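Local coordinates for aclacinomycin-N/aclacinomycin-A oxidase (Streptomyces galilaeus, PDB 2IPI), which oxidises the terminal sugar of aclacinomycins, using bicovalently bound FAD and molecular oxygen to turn aclacinomycin N into A and then A into Y, at residues H89-F94 and T361-A366; K421-A426 and I467-V472. All blocks are in the same frame, centred on the assembly; numbering follows the deposited sequence.

How the contacts relate
Both contacts are buried in the interior, their centres about 6 Å apart, beside the flavin and the bound anthracycline. Each sets a loop against one of two neighbouring antiparallel strands: contact 1 uses strand 360-368, at the edge of the seven-stranded sheet within this chain, and contact 2 uses strand 420-428 beside it. Backbone pairing between Lys364 and Met424, and between Ala366 and Val422, makes the two strands one surface. Their chemistry differs. In contact 1 the loop that carries the flavin linkage reaches the sheet by a salt bridge and a hydroxyl over a ring; in contact 2 the berberine-like loop supplies a tyrosine that meets a strand tryptophan, and both touch the ligand's terminal sugar.

Contact 1: H89-F94 and T361-A366; sequences HCFEGF and TKSKGA. With FAD (flavin-adenine dinucleotide), chain F.
Phe91 and Glu92 are the residues that reach strand 361-366, and the two before them hold FAD. The chain enters at His89, whose ND1 is bonded to the flavin methyl carbon C8M at 1.5 Å, one half of the bicovalent linkage that Cys149 completes. The methyl carbon lies at the edge of the imidazole, near its plane, while NE2 is hydrogen-bonded to Gln151. The backbone N of His89 meets the pyrophosphate at O3P, 2.9 Å away, and also O2P; Cys90 N follows with a longer bond to O1A. From Cys90 to Gly93 the chain makes a type I turn, closed by Gly93 N to Cys90 O, that aims Phe91 at the strand, while Glu92 gets there only by the bend of its own chain. Phe91 holds its CG anti to the carbonyl carbon (chi1 -74°), which places the ring between flavin and sheet: CE1 is 3.8 Å from ribityl C1', and Ser363 OG sits above one face, toward the rim, 3.8 Å from CG. Glu92 bends at chi2 and comes slantwise across the kinked chain of Lys362, OE1 meeting NZ. The modelled separation of these two atoms, 2.5 Å, is very short, and its exact value is doubtful, though the salt bridge itself is clear. Farther on, past Gly93, Phe94 turns one ring face to Glu92 CB, which is 3.5 Å above the ring plane and toward its rim. Since OE1 also accepts Val472 N and Lys362 NZ also pairs with Asp471, acid and amine belong to a buried charge network that probably keeps Glu92 ionised. It ties the loop of the PCMH-type FAD-binding region to the substrate-side sheet and to the berberine-like segment, close to the flavin attachment.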
loop_
_atom_site.group_PDB
_atom_site.type_symbol
_atom_site.label_atom_id
_atom_site.label_comp_id
_atom_site.label_asym_id
_atom_site.label_seq_id
_atom_site.Cartn_x
_atom_site.Cartn_y
_atom_site.Cartn_z
ATOM N N HIS A 89 9.998 1.997 1.850
ATOM C CA HIS A 89 9.490 1.010 0.883
ATOM C C HIS A 89 8.954 1.630 -0.401
ATOM O O HIS A 89 8.435 0.889 -1.253
ATOM C CB HIS A 89 8.432 0.082 1.495
ATOM C CG HIS A 89 9.061 -1.114 2.155
ATOM N ND1 HIS A 89 9.125 -2.385 1.604
ATOM C CD2 HIS A 89 9.679 -1.200 3.357
ATOM C CE1 HIS A 89 9.749 -3.193 2.443
ATOM N NE2 HIS A 89 10.091 -2.491 3.515
ATOM N N CYS A 90 9.084 2.933 -0.586
ATOM C CA CYS A 90 8.669 3.609 -1.806
ATOM C C CYS A 90 9.053 2.886 -3.097
ATOM O O CYS A 90 10.235 2.836 -3.443
ATOM C CB CYS A 90 9.293 5.014 -1.851
ATOM S SG CYS A 90 8.282 6.141 -2.860
ATOM N N PHE A 91 8.085 2.319 -3.815
ATOM C CA PHE A 91 8.447 1.518 -5.004
ATOM C C PHE A 91 9.188 2.322 -6.064
ATOM O O PHE A 91 9.951 1.773 -6.857
ATOM C CB PHE A 91 7.189 0.918 -5.648
ATOM C CG PHE A 91 6.601 -0.249 -4.864
ATOM C CD1 PHE A 91 5.248 -0.305 -4.595
ATOM C CD2 PHE A 91 7.446 -1.261 -4.437
ATOM C CE1 PHE A 91 4.720 -1.368 -3.882
ATOM C CE2 PHE A 91 6.932 -2.319 -3.709
ATOM C CZ PHE A 91 5.570 -2.364 -3.450
ATOM N N GLU A 92 8.967 3.640 -6.105
ATOM C CA GLU A 92 9.593 4.468 -7.139
ATOM C C GLU A 92 10.783 5.255 -6.611
ATOM O O GLU A 92 11.399 6.079 -7.280
ATOM C CB GLU A 92 8.539 5.395 -7.749
ATOM C CG GLU A 92 7.634 4.677 -8.738
ATOM C CD GLU A 92 8.296 4.584 -10.116
ATOM O OE1 GLU A 92 7.559 4.523 -11.116
ATOM O OE2 GLU A 92 9.542 4.542 -10.161
ATOM N N GLY A 93 11.162 4.987 -5.351
ATOM C CA GLY A 93 12.369 5.561 -4.796
ATOM C C GLY A 93 12.474 7.073 -4.901
ATOM O O GLY A 93 13.570 7.597 -5.044
ATOM N N PHE A 94 11.347 7.743 -4.847
ATOM C CA PHE A 94 11.175 9.186 -4.846
ATOM C C PHE A 94 12.098 9.898 -3.865
ATOM O O PHE A 94 12.631 10.957 -4.200
ATOM C CB PHE A 94 9.731 9.519 -4.499
ATOM C CG PHE A 94 8.679 9.198 -5.529
ATOM C CD1 PHE A 94 7.363 9.030 -5.157
ATOM C CD2 PHE A 94 8.982 9.092 -6.874
ATOM C CE1 PHE A 94 6.373 8.770 -6.088
ATOM C CE2 PHE A 94 8.019 8.816 -7.819
ATOM C CZ PHE A 94 6.701 8.662 -7.431
ATOM N N THR A 361 13.372 -3.434 -8.615
ATOM C CA THR A 361 11.997 -3.694 -9.000
ATOM C C THR A 361 11.342 -2.548 -9.778
ATOM O O THR A 361 11.689 -1.380 -9.672
ATOM C CB THR A 361 11.072 -3.959 -7.787
ATOM O OG1 THR A 361 10.974 -2.731 -7.036
ATOM C CG2 THR A 361 11.629 -5.009 -6.847
ATOM N N LYS A 362 10.351 -2.915 -10.567
ATOM C CA LYS A 362 9.405 -2.033 -11.217
ATOM C C LYS A 362 8.002 -2.590 -11.079
ATOM O O LYS A 362 7.793 -3.768 -11.393
ATOM C CB LYS A 362 9.768 -1.825 -12.694
ATOM C CG LYS A 362 8.878 -0.857 -13.450
ATOM C CD LYS A 362 8.403 0.330 -12.653
ATOM C CE LYS A 362 8.645 1.715 -13.215
ATOM N NZ LYS A 362 7.563 2.655 -12.773
ATOM N N SER A 363 7.028 -1.804 -10.604
ATOM C CA SER A 363 5.684 -2.372 -10.486
ATOM C C SER A 363 4.573 -1.385 -10.805
ATOM O O SER A 363 4.754 -0.166 -10.892
ATOM C CB SER A 363 5.458 -2.969 -9.088
ATOM O OG SER A 363 6.017 -2.138 -8.094
ATOM N N LYS A 364 3.378 -1.953 -11.022
ATOM C CA LYS A 364 2.198 -1.202 -11.422
ATOM C C LYS A 364 0.923 -1.972 -11.121
ATOM O O LYS A 364 0.799 -3.171 -11.409
ATOM C CB LYS A 364 2.220 -0.833 -12.906
ATOM C CG LYS A 364 3.101 -1.753 -13.729
ATOM C CD LYS A 364 3.119 -1.327 -15.172
ATOM C CE LYS A 364 2.974 0.158 -15.389
ATOM N NZ LYS A 364 4.228 0.847 -15.797
ATOM N N GLY A 365 -0.053 -1.253 -10.556
ATOM C CA GLY A 365 -1.282 -1.860 -10.129
ATOM C C GLY A 365 -2.554 -1.423 -10.802
ATOM O O GLY A 365 -2.507 -0.704 -11.807
ATOM N N ALA A 366 -3.673 -1.874 -10.229
ATOM C CA ALA A 366 -5.017 -1.591 -10.708
ATOM C C ALA A 366 -6.107 -2.053 -9.738
ATOM O O ALA A 366 -5.971 -3.033 -9.001
ATOM C CB ALA A 366 -5.264 -2.258 -12.064
HETATM P PA FAD F . 8.956 5.556 2.539
HETATM O O1A FAD F . 9.775 5.448 1.395
HETATM O O2A FAD F . 9.709 6.049 3.691
HETATM O O5B FAD F . 7.711 6.476 2.261
HETATM C C5B FAD F . 6.914 6.331 1.156
HETATM C C4B FAD F . 6.241 7.656 0.811
HETATM O O4B FAD F . 5.728 8.228 1.983
HETATM C C3B FAD F . 7.262 8.686 0.293
HETATM O O3B FAD F . 6.650 9.610 -0.532
HETATM C C2B FAD F . 7.712 9.392 1.559
HETATM O O2B FAD F . 8.246 10.676 1.375
HETATM C C1B FAD F . 6.413 9.379 2.333
HETATM N N9A FAD F . 6.588 9.537 3.791
HETATM C C8A FAD F . 7.374 8.808 4.592
HETATM N N7A FAD F . 7.263 9.221 5.846
HETATM C C5A FAD F . 6.413 10.248 5.845
HETATM C C6A FAD F . 5.919 11.064 6.854
HETATM N N6A FAD F . 6.256 10.816 8.061
HETATM N N1A FAD F . 5.049 12.016 6.558
HETATM C C2A FAD F . 4.658 12.153 5.313
HETATM N N3A FAD F . 5.093 11.387 4.330
HETATM C C4A FAD F . 5.968 10.459 4.575
HETATM N N1 FAD F . 0.938 -1.455 0.763
HETATM C C2 FAD F . -0.344 -1.839 1.079
HETATM O O2 FAD F . -1.252 -1.130 1.032
HETATM N N3 FAD F . -0.545 -3.133 1.474
HETATM C C4 FAD F . 0.490 -4.047 1.565
HETATM O O4 FAD F . 0.269 -5.139 2.006
HETATM C C4X FAD F . 1.790 -3.638 1.258
HETATM N N5 FAD F . 2.846 -4.500 1.302
HETATM C C5X FAD F . 4.117 -4.087 1.070
HETATM C C6 FAD F . 5.191 -4.968 1.214
HETATM C C7 FAD F . 6.455 -4.546 0.920
HETATM C C7M FAD F . 7.564 -5.504 1.205
HETATM C C8 FAD F . 6.702 -3.215 0.570
HETATM C C8M FAD F . 8.123 -2.698 0.560
HETATM C C9 FAD F . 5.619 -2.373 0.457
HETATM C C9A FAD F . 4.323 -2.776 0.663
HETATM N N10 FAD F . 3.257 -1.909 0.519
HETATM C C10 FAD F . 2.003 -2.322 0.859
HETATM C "C1'" FAD F . 3.323 -0.742 -0.411
HETATM C "C2'" FAD F . 3.808 0.574 0.201
HETATM O "O2'" FAD F . 5.091 1.006 -0.113
HETATM C "C3'" FAD F . 3.628 0.666 1.697
HETATM O "O3'" FAD F . 2.306 0.443 2.078
HETATM C "C4'" FAD F . 4.259 2.043 2.070
HETATM O "O4'" FAD F . 4.324 2.957 1.051
HETATM C "C5'" FAD F . 5.630 2.088 2.702
HETATM O "O5'" FAD F . 5.899 3.363 3.182
HETATM P P FAD F . 7.301 3.572 3.838
HETATM O O1P FAD F . 7.212 4.443 4.954
HETATM O O2P FAD F . 7.812 2.310 4.156
HETATM O O3P FAD F . 8.282 4.131 2.731
#

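Contact 2: K421-A426 and I467-V472; sequences KVWMSA and INYPDV. With AKY (methyl (2S,4R)-2-ethyl-2,5,7-trihydroxy-6,11-dioxo-4-{[2,3,6-trideoxy-4-O-{2,6-dideoxy-4-O-[(2S,6S)-6-methyl-5-oxotetrahydro-2h -pyran-2-yl]-alpha-D-lyxo-hexopyranosyl}-3-(dimethylamino)-D-ribo-hexopyranosyl]oxy}-1,2,3,4,6,11-hexahydrotetracene-1-c arboxylate), chain E.
Two side-chain torsions bring Trp423 and Tyr469 together: the indole swings out from the strand with CG anti to the backbone N (chi1 -174°), and the phenol leaves its loop with CG anti to the carbonyl carbon (chi1 -60°). The setting is the substrate pocket of a berberine-bridge-type flavoenzyme, where strand 421-426 of the antiparallel sheet meets the berberine-like loop 467-472. Trp423 presents its pyrrole corner, CD1 standing 3.4 Å above the middle of the Tyr469 ring. The planes are tilted by 46° with centroids of phenol and five-membered ring 4.3 Å apart, so the two rings meet at a slant. Beside it Val422 O approaches Tyr469 CE1 at 3.8 Å. The methylene CD of Lys421 passes 4.0 Å from Tyr469 OH, while the amine goes on to Tyr367 OH and to the ring of Phe466. Over one indole face lies the ligand's terminal sugar, methyl C41 foremost; its modelled 2.9 Å to Trp423 CD2 is too short to be taken at face value. Ser425 CB backs the opposite face. Tyr469 and the nearby Tyr397 are the two proton acceptors of the enzyme, and Asn468, just before Tyr469 in the loop, binds FAD. Tyr469 reaches the sugar in the plane of its own ring, OH donating to the ketone oxygen O15 at 2.8 Å.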
loop_
_atom_site.group_PDB
_atom_site.type_symbol
_atom_site.label_atom_id
_atom_site.label_comp_id
_atom_site.label_asym_id
_atom_site.label_seq_id
_atom_site.Cartn_x
_atom_site.Cartn_y
_atom_site.Cartn_z
ATOM N N LYS A 421 -7.892 -6.243 -6.274
ATOM C CA LYS A 421 -6.784 -5.335 -6.558
ATOM C C LYS A 421 -5.629 -6.091 -7.217
ATOM O O LYS A 421 -5.324 -7.209 -6.796
ATOM C CB LYS A 421 -6.297 -4.708 -5.261
ATOM C CG LYS A 421 -6.255 -3.184 -5.264
ATOM C CD LYS A 421 -5.120 -2.756 -4.345
ATOM C CE LYS A 421 -5.715 -2.217 -3.047
ATOM N NZ LYS A 421 -5.292 -0.849 -2.708
ATOM N N VAL A 422 -4.966 -5.488 -8.196
ATOM C CA VAL A 422 -3.850 -6.201 -8.837
ATOM C C VAL A 422 -2.562 -5.398 -8.743
ATOM O O VAL A 422 -2.562 -4.171 -8.765
ATOM C CB VAL A 422 -4.135 -6.589 -10.303
ATOM C CG1 VAL A 422 -5.629 -6.797 -10.542
ATOM C CG2 VAL A 422 -3.614 -5.564 -11.291
ATOM N N TRP A 423 -1.434 -6.079 -8.611
ATOM C CA TRP A 423 -0.113 -5.462 -8.557
ATOM C C TRP A 423 0.847 -6.214 -9.469
ATOM O O TRP A 423 1.122 -7.385 -9.196
ATOM C CB TRP A 423 0.450 -5.472 -7.138
ATOM C CG TRP A 423 1.740 -4.733 -6.914
ATOM C CD1 TRP A 423 1.914 -3.386 -7.029
ATOM C CD2 TRP A 423 3.014 -5.276 -6.544
ATOM N NE1 TRP A 423 3.221 -3.063 -6.751
ATOM C CE2 TRP A 423 3.919 -4.206 -6.450
ATOM C CE3 TRP A 423 3.490 -6.568 -6.280
ATOM C CZ2 TRP A 423 5.258 -4.374 -6.109
ATOM C CZ3 TRP A 423 4.815 -6.736 -5.939
ATOM C CH2 TRP A 423 5.701 -5.650 -5.852
ATOM N N MET A 424 1.349 -5.572 -10.522
ATOM C CA MET A 424 2.259 -6.310 -11.412
ATOM C C MET A 424 3.684 -5.786 -11.306
ATOM O O MET A 424 3.909 -4.583 -11.176
ATOM C CB MET A 424 1.825 -6.219 -12.868
ATOM C CG MET A 424 0.327 -6.368 -13.076
ATOM S SD MET A 424 -0.034 -6.285 -14.845
ATOM C CE MET A 424 -1.755 -6.759 -14.821
ATOM N N SER A 425 4.630 -6.724 -11.372
ATOM C CA SER A 425 6.025 -6.390 -11.187
ATOM C C SER A 425 6.985 -7.263 -11.996
ATOM O O SER A 425 6.596 -8.312 -12.497
ATOM C CB SER A 425 6.404 -6.530 -9.701
ATOM O OG SER A 425 6.423 -7.902 -9.327
ATOM N N ALA A 426 8.194 -6.750 -12.060
ATOM C CA ALA A 426 9.443 -7.340 -12.477
ATOM C C ALA A 426 10.456 -7.050 -11.364
ATOM O O ALA A 426 10.483 -5.937 -10.831
ATOM C CB ALA A 426 9.974 -6.795 -13.790
ATOM N N ILE A 467 -2.414 4.895 -4.827
ATOM C CA ILE A 467 -1.290 5.803 -4.644
ATOM C C ILE A 467 -0.030 5.142 -4.109
ATOM O O ILE A 467 1.088 5.543 -4.451
ATOM C CB ILE A 467 -1.628 7.006 -3.726
ATOM C CG1 ILE A 467 -1.774 6.602 -2.261
ATOM C CG2 ILE A 467 -2.843 7.753 -4.223
ATOM C CD1 ILE A 467 -3.140 6.847 -1.691
ATOM N N ASN A 468 -0.118 4.101 -3.278
ATOM C CA ASN A 468 1.086 3.474 -2.740
ATOM C C ASN A 468 1.759 2.549 -3.744
ATOM O O ASN A 468 2.731 1.837 -3.449
ATOM C CB ASN A 468 0.720 2.696 -1.470
ATOM C CG ASN A 468 0.858 3.531 -0.212
ATOM O OD1 ASN A 468 1.041 4.751 -0.238
ATOM N ND2 ASN A 468 0.776 2.830 0.915
ATOM N N TYR A 469 1.236 2.571 -4.957
ATOM C CA TYR A 469 1.768 2.002 -6.160
ATOM C C TYR A 469 2.100 3.113 -7.161
ATOM O O TYR A 469 1.443 3.198 -8.201
ATOM C CB TYR A 469 0.772 1.060 -6.832
ATOM C CG TYR A 469 0.301 -0.149 -6.057
ATOM C CD1 TYR A 469 -0.745 -0.899 -6.581
ATOM C CD2 TYR A 469 0.859 -0.545 -4.853
ATOM C CE1 TYR A 469 -1.232 -2.017 -5.932
ATOM C CE2 TYR A 469 0.384 -1.665 -4.186
ATOM C CZ TYR A 469 -0.657 -2.388 -4.733
ATOM O OH TYR A 469 -1.149 -3.507 -4.098
ATOM N N PRO A 470 3.063 3.970 -6.866
ATOM C CA PRO A 470 3.404 5.034 -7.821
ATOM C C PRO A 470 3.938 4.443 -9.126
ATOM O O PRO A 470 4.698 3.477 -9.027
ATOM C CB PRO A 470 4.540 5.786 -7.132
ATOM C CG PRO A 470 5.156 4.715 -6.272
ATOM C CD PRO A 470 3.936 4.058 -5.689
ATOM N N ASP A 471 3.532 5.036 -10.246
ATOM C CA ASP A 471 4.052 4.639 -11.554
ATOM C C ASP A 471 4.243 5.894 -12.423
ATOM O O ASP A 471 3.273 6.453 -12.913
ATOM C CB ASP A 471 3.120 3.666 -12.244
ATOM C CG ASP A 471 3.608 3.230 -13.615
ATOM O OD1 ASP A 471 4.816 3.209 -13.853
ATOM O OD2 ASP A 471 2.749 2.926 -14.472
ATOM N N VAL A 472 5.492 6.309 -12.558
ATOM C CA VAL A 472 5.699 7.619 -13.209
ATOM C C VAL A 472 5.497 7.510 -14.709
ATOM O O VAL A 472 5.445 8.490 -15.450
ATOM C CB VAL A 472 7.066 8.162 -12.764
ATOM C CG1 VAL A 472 8.178 7.652 -13.662
ATOM C CG2 VAL A 472 6.992 9.686 -12.691
HETATM O O15 AKY E . -0.141 -4.835 -1.862
HETATM C C42 AKY E . 0.972 -5.387 -1.786
HETATM C C40 AKY E . 1.021 -6.781 -1.115
HETATM C C38 AKY E . 2.335 -7.448 -1.149
HETATM C C39 AKY E . 2.251 -4.927 -2.598
HETATM C C41 AKY E . 2.464 -4.417 -3.821
HETATM O O14 AKY E . 3.470 -5.453 -2.127
HETATM C C37 AKY E . 3.422 -6.866 -1.983
HETATM O O13 AKY E . 4.648 -7.418 -1.573
HETATM C C35 AKY E . 5.551 -7.719 -2.595
HETATM C C34 AKY E . 5.669 -9.224 -2.858
HETATM C C36 AKY E . 4.454 -9.926 -2.590
HETATM O O11 AKY E . 6.833 -9.906 -2.139
HETATM C C33 AKY E . 6.893 -7.041 -2.384
HETATM O O12 AKY E . 6.881 -5.536 -2.173
HETATM C C32 AKY E . 7.767 -7.754 -1.559
HETATM C C31 AKY E . 8.069 -9.022 -2.092
HETATM O O7 AKY E . 11.462 -13.366 -5.526
HETATM C C7 AKY E . 12.805 -13.595 -5.097
HETATM C C8 AKY E . 12.797 -14.405 -3.859
HETATM C C9 AKY E . 12.623 -15.866 -4.188
HETATM O O9 AKY E . 11.531 -15.946 -5.039
HETATM C C13 AKY E . 12.477 -16.626 -2.920
HETATM C C14 AKY E . 11.209 -16.058 -2.278
HETATM C C20 AKY E . 13.480 -14.309 -6.224
HETATM C C19 AKY E . 13.925 -15.632 -6.165
HETATM C C10 AKY E . 13.876 -16.328 -4.827
HETATM C C11 AKY E . 14.598 -16.204 -7.245
HETATM C C18 AKY E . 14.851 -15.458 -8.396
HETATM C C17 AKY E . 14.418 -14.128 -8.470
HETATM C C6 AKY E . 13.734 -13.585 -7.389
HETATM O O6 AKY E . 13.308 -12.305 -7.426
HETATM C C12 AKY E . 15.584 -16.039 -9.456
HETATM O O3 AKY E . 15.970 -17.227 -9.417
HETATM C C15 AKY E . 15.896 -15.248 -10.590
HETATM C C1 AKY E . 16.678 -15.797 -11.605
HETATM C C2 AKY E . 17.059 -15.050 -12.720
HETATM C C3 AKY E . 16.624 -13.727 -12.804
HETATM C C16 AKY E . 15.466 -13.905 -10.666
HETATM C C5 AKY E . 14.724 -13.341 -9.605
HETATM O O5 AKY E . 14.345 -12.154 -9.557
HETATM C C4 AKY E . 15.842 -13.166 -11.798
HETATM O O4 AKY E . 15.468 -11.868 -11.940
HETATM O O18 AKY E . 8.710 -9.030 -3.377
HETATM C C45 AKY E . 11.077 -11.996 -5.346
HETATM C C43 AKY E . 15.102 -15.865 -4.045
HETATM O O16 AKY E . 15.559 -14.724 -4.175
HETATM O O17 AKY E . 15.746 -16.716 -3.194
HETATM C C44 AKY E . 17.095 -16.853 -3.657
HETATM O O19 AKY E . 11.310 -11.516 -4.044
HETATM C C47 AKY E . 9.028 -10.519 -5.263
HETATM N N11 AKY E . 8.920 -9.359 -6.167
HETATM C C52 AKY E . 7.688 -9.096 -6.828
HETATM C C51 AKY E . 9.688 -8.199 -5.861
HETATM C C46 AKY E . 9.604 -11.855 -5.715
HETATM C C48 AKY E . 9.216 -10.323 -3.758
HETATM C C49 AKY E . 10.690 -10.389 -3.400
HETATM C C50 AKY E . 11.484 -9.106 -3.128
#